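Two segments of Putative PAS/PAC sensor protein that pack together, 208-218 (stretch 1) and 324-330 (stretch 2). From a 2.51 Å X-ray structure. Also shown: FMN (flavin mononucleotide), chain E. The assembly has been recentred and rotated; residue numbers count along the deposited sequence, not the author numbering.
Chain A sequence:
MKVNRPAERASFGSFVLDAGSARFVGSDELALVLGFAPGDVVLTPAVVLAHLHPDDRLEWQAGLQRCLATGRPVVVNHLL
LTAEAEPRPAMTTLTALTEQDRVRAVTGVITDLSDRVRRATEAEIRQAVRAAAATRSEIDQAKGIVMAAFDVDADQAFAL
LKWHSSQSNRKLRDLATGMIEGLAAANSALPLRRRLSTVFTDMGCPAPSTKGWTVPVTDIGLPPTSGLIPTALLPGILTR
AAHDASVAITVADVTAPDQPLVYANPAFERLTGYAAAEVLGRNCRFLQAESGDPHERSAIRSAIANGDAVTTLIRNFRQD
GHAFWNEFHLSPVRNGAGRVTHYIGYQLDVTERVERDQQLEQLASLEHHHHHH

Stretch 1 (208-218) PSTKGWTVPVT
Stretch 2 (324-330) FWNEFHL

Stretch 1, a loop (208-212) leading into a strand (213-216), runs within 12° of the direction of stretch 2, a continuous strand. No hydrogen bond links them; Trp-325 reaches loop backbone, while Glu-327 and His-329 meet the side chains of Trp-213 and Val-217. CA atoms lie 8.7 Å apart at Gly-212/Trp-325 and 8.8 Å at Val-217/His-329. Only 267 Å² is buried, about half of it around the Trp-325 indole (chi1 -79°, chi2 102°), whose broad ring offers carbons to several carbonyls. Ser-209 (phi/psi -67/160, chi1 t) sets its O 3.4 Å from Trp-325 CZ2, at the ring edge; its OG accepts a hydrogen bond from Lys-211 N (3.3 Å). Thr-210 (-122/-4, m) and Lys-211 (-88/132, mmtt) point their CB atoms away, so carbonyls make the contact: Thr-210 O lies 3.2 Å and Lys-211 O 3.8 Å from Trp-325 CH2. Gly-212 (-104/-142) brings its CA to 4.2 Å from Trp-325 CZ3. Trp-213, extended (-170/175; chi1 40°, chi2 -102°), reaches across with its ring, CH2 3.6 Å from OE1 of Glu-327 (t, t, -85°), which lies at the ring edge. Thr-214 (-145/129), Val-215 (-137/157) and Pro-216 (-78/179) make no contact. Val-217 (-110/129, t), poorly ordered, points toward stretch 2, CG2 3.2 Å from NE2 at the edge of His-329 (chi1 172°, chi2 -117°). Asn-326 and Phe-328 serve FMN instead.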

# COMPACT_ATOMS: atom_id res chain seq x y z
N PRO A 208 12.34 7.55 16.53
CA PRO A 208 12.91 8.73 15.88
C PRO A 208 13.77 9.54 16.85
O PRO A 208 13.71 9.37 18.07
CB PRO A 208 11.67 9.53 15.44
CG PRO A 208 10.56 8.54 15.40
CD PRO A 208 10.87 7.55 16.49
N SER A 209 14.58 10.42 16.28
CA SER A 209 15.41 11.29 17.09
C SER A 209 14.54 12.28 17.86
O SER A 209 13.38 12.53 17.53
CB SER A 209 16.41 12.04 16.20
OG SER A 209 17.09 13.04 16.94
N THR A 210 15.13 12.84 18.92
CA THR A 210 14.44 13.79 19.79
C THR A 210 15.16 15.13 19.87
O THR A 210 14.63 16.07 20.48
CB THR A 210 14.29 13.18 21.20
OG1 THR A 210 13.35 12.10 21.15
CG2 THR A 210 13.82 14.20 22.21
N LYS A 211 16.32 15.27 19.24
CA LYS A 211 17.15 16.46 19.40
C LYS A 211 16.74 17.53 18.40
O LYS A 211 16.59 17.24 17.21
CB LYS A 211 18.63 16.08 19.22
CG LYS A 211 19.05 14.85 20.02
CD LYS A 211 18.78 14.99 21.52
CE LYS A 211 18.72 13.62 22.19
NZ LYS A 211 18.67 13.72 23.67
N GLY A 212 16.57 18.75 18.88
CA GLY A 212 16.23 19.90 18.06
C GLY A 212 17.42 20.80 17.83
O GLY A 212 18.56 20.33 17.67
N TRP A 213 17.18 22.10 17.83
CA TRP A 213 18.23 23.07 17.54
C TRP A 213 17.71 24.48 17.85
O TRP A 213 16.54 24.67 18.20
CB TRP A 213 18.68 22.97 16.08
CG TRP A 213 17.56 22.75 15.10
CD1 TRP A 213 17.23 21.57 14.50
CD2 TRP A 213 16.64 23.72 14.60
NE1 TRP A 213 16.15 21.75 13.66
CE2 TRP A 213 15.77 23.06 13.71
CE3 TRP A 213 16.46 25.09 14.82
CZ2 TRP A 213 14.74 23.72 13.04
CZ3 TRP A 213 15.43 25.75 14.16
CH2 TRP A 213 14.59 25.06 13.28
N THR A 214 18.61 25.45 17.72
CA THR A 214 18.31 26.87 17.87
C THR A 214 19.19 27.63 16.89
O THR A 214 20.40 27.40 16.86
CB THR A 214 18.56 27.35 19.31
OG1 THR A 214 17.68 26.69 20.22
CG2 THR A 214 18.35 28.86 19.42
N VAL A 215 18.59 28.50 16.09
CA VAL A 215 19.32 29.23 15.05
C VAL A 215 18.90 30.69 15.05
O VAL A 215 17.80 31.03 15.50
CB VAL A 215 19.09 28.62 13.66
CG1 VAL A 215 19.50 27.16 13.64
CG2 VAL A 215 17.64 28.78 13.24
N PRO A 216 19.75 31.56 14.53
CA PRO A 216 19.42 32.99 14.44
C PRO A 216 18.47 33.24 13.27
O PRO A 216 18.11 32.33 12.53
CB PRO A 216 20.78 33.65 14.23
CG PRO A 216 21.58 32.63 13.52
CD PRO A 216 21.12 31.29 14.04
N VAL A 217 18.08 34.50 13.12
CA VAL A 217 17.15 34.91 12.07
C VAL A 217 17.91 35.74 11.05
O VAL A 217 18.61 36.69 11.41
CB VAL A 217 15.97 35.70 12.66
CG1 VAL A 217 15.10 36.27 11.54
CG2 VAL A 217 15.14 34.82 13.58
N THR A 218 17.76 35.38 9.78
CA THR A 218 18.49 36.03 8.69
C THR A 218 17.70 37.19 8.11
O THR A 218 17.31 38.12 8.83
CB THR A 218 18.82 35.02 7.57
OG1 THR A 218 17.62 34.62 6.91
CG2 THR A 218 19.52 33.79 8.13
N PHE A 324 4.71 16.78 20.63
CA PHE A 324 4.68 17.40 19.31
C PHE A 324 5.98 18.17 19.13
O PHE A 324 6.59 18.61 20.10
CB PHE A 324 3.46 18.31 19.13
CG PHE A 324 3.48 19.54 20.00
CD1 PHE A 324 3.09 19.47 21.33
CD2 PHE A 324 3.88 20.76 19.49
CE1 PHE A 324 3.10 20.60 22.13
CE2 PHE A 324 3.89 21.89 20.29
CZ PHE A 324 3.50 21.81 21.61
N TRP A 325 6.39 18.32 17.87
CA TRP A 325 7.55 19.15 17.56
C TRP A 325 7.12 20.60 17.47
O TRP A 325 6.18 20.94 16.75
CB TRP A 325 8.21 18.70 16.26
CG TRP A 325 9.07 17.49 16.40
CD1 TRP A 325 8.75 16.21 16.04
CD2 TRP A 325 10.39 17.44 16.93
NE1 TRP A 325 9.80 15.37 16.33
CE2 TRP A 325 10.82 16.10 16.87
CE3 TRP A 325 11.26 18.40 17.46
CZ2 TRP A 325 12.07 15.69 17.32
CZ3 TRP A 325 12.51 18.00 17.90
CH2 TRP A 325 12.90 16.66 17.83
N ASN A 326 7.83 21.47 18.19
CA ASN A 326 7.49 22.88 18.30
C ASN A 326 8.63 23.69 17.70
O ASN A 326 9.72 23.76 18.28
CB ASN A 326 7.26 23.26 19.77
CG ASN A 326 6.83 24.71 19.95
OD1 ASN A 326 6.90 25.53 19.03
ND2 ASN A 326 6.38 25.04 21.16
N GLU A 327 8.38 24.30 16.55
CA GLU A 327 9.27 25.32 16.00
C GLU A 327 8.67 26.67 16.38
O GLU A 327 7.68 27.11 15.79
CB GLU A 327 9.42 25.19 14.49
CG GLU A 327 10.48 26.15 13.93
CD GLU A 327 10.55 26.15 12.43
OE1 GLU A 327 11.25 25.28 11.87
OE2 GLU A 327 9.91 27.02 11.80
N PHE A 328 9.26 27.32 17.38
CA PHE A 328 8.79 28.62 17.84
C PHE A 328 9.88 29.66 17.63
O PHE A 328 11.04 29.42 17.98
CB PHE A 328 8.34 28.57 19.31
CG PHE A 328 9.45 28.38 20.30
CD1 PHE A 328 10.19 29.46 20.75
CD2 PHE A 328 9.73 27.13 20.81
CE1 PHE A 328 11.21 29.28 21.67
CE2 PHE A 328 10.74 26.94 21.73
CZ PHE A 328 11.48 28.02 22.17
N HIS A 329 9.49 30.79 17.07
CA HIS A 329 10.41 31.90 16.84
C HIS A 329 10.34 32.87 18.02
O HIS A 329 9.27 33.12 18.57
CB HIS A 329 10.04 32.61 15.53
CG HIS A 329 10.80 33.88 15.29
ND1 HIS A 329 10.19 35.11 15.21
CD2 HIS A 329 12.12 34.11 15.08
CE1 HIS A 329 11.09 36.04 14.99
NE2 HIS A 329 12.28 35.46 14.90
N LEU A 330 11.50 33.40 18.40
CA LEU A 330 11.62 34.33 19.51
C LEU A 330 12.03 35.69 18.94
O LEU A 330 13.10 35.81 18.35
CB LEU A 330 12.63 33.85 20.54
CG LEU A 330 12.21 32.68 21.43
CD1 LEU A 330 13.40 32.16 22.20
CD2 LEU A 330 11.09 33.07 22.37
N1 FMN E . 10.39 26.83 25.44
C2 FMN E . 9.74 25.72 25.02
O2 FMN E . 10.25 24.60 25.25
N3 FMN E . 8.57 25.78 24.36
C4 FMN E . 7.96 26.93 24.08
O4 FMN E . 6.87 26.94 23.46
C4A FMN E . 8.60 28.19 24.50
N5 FMN E . 8.05 29.39 24.25
C5A FMN E . 8.66 30.53 24.66
C6 FMN E . 8.06 31.75 24.38
C7 FMN E . 8.66 32.93 24.78
C7M FMN E . 8.00 34.25 24.47
C8 FMN E . 9.96 32.89 25.51
C8M FMN E . 10.65 34.15 25.96
C9 FMN E . 10.56 31.67 25.78
C9A FMN E . 9.96 30.48 25.38
N10 FMN E . 10.55 29.21 25.65
C10 FMN E . 9.89 28.06 25.22
C1' FMN E . 11.83 29.04 26.35
C2' FMN E . 11.61 28.79 27.83
O2' FMN E . 10.50 29.54 28.31
C3' FMN E . 12.86 29.19 28.59
O3' FMN E . 13.14 30.58 28.34
C4' FMN E . 14.09 28.39 28.18
O4' FMN E . 13.86 26.99 28.38
C5' FMN E . 15.24 28.91 29.03
O5' FMN E . 15.97 27.85 29.65
P FMN E . 15.72 27.53 31.20
O1P FMN E . 16.64 26.37 31.44
O2P FMN E . 16.11 28.81 31.90
O3P FMN E . 14.24 27.24 31.31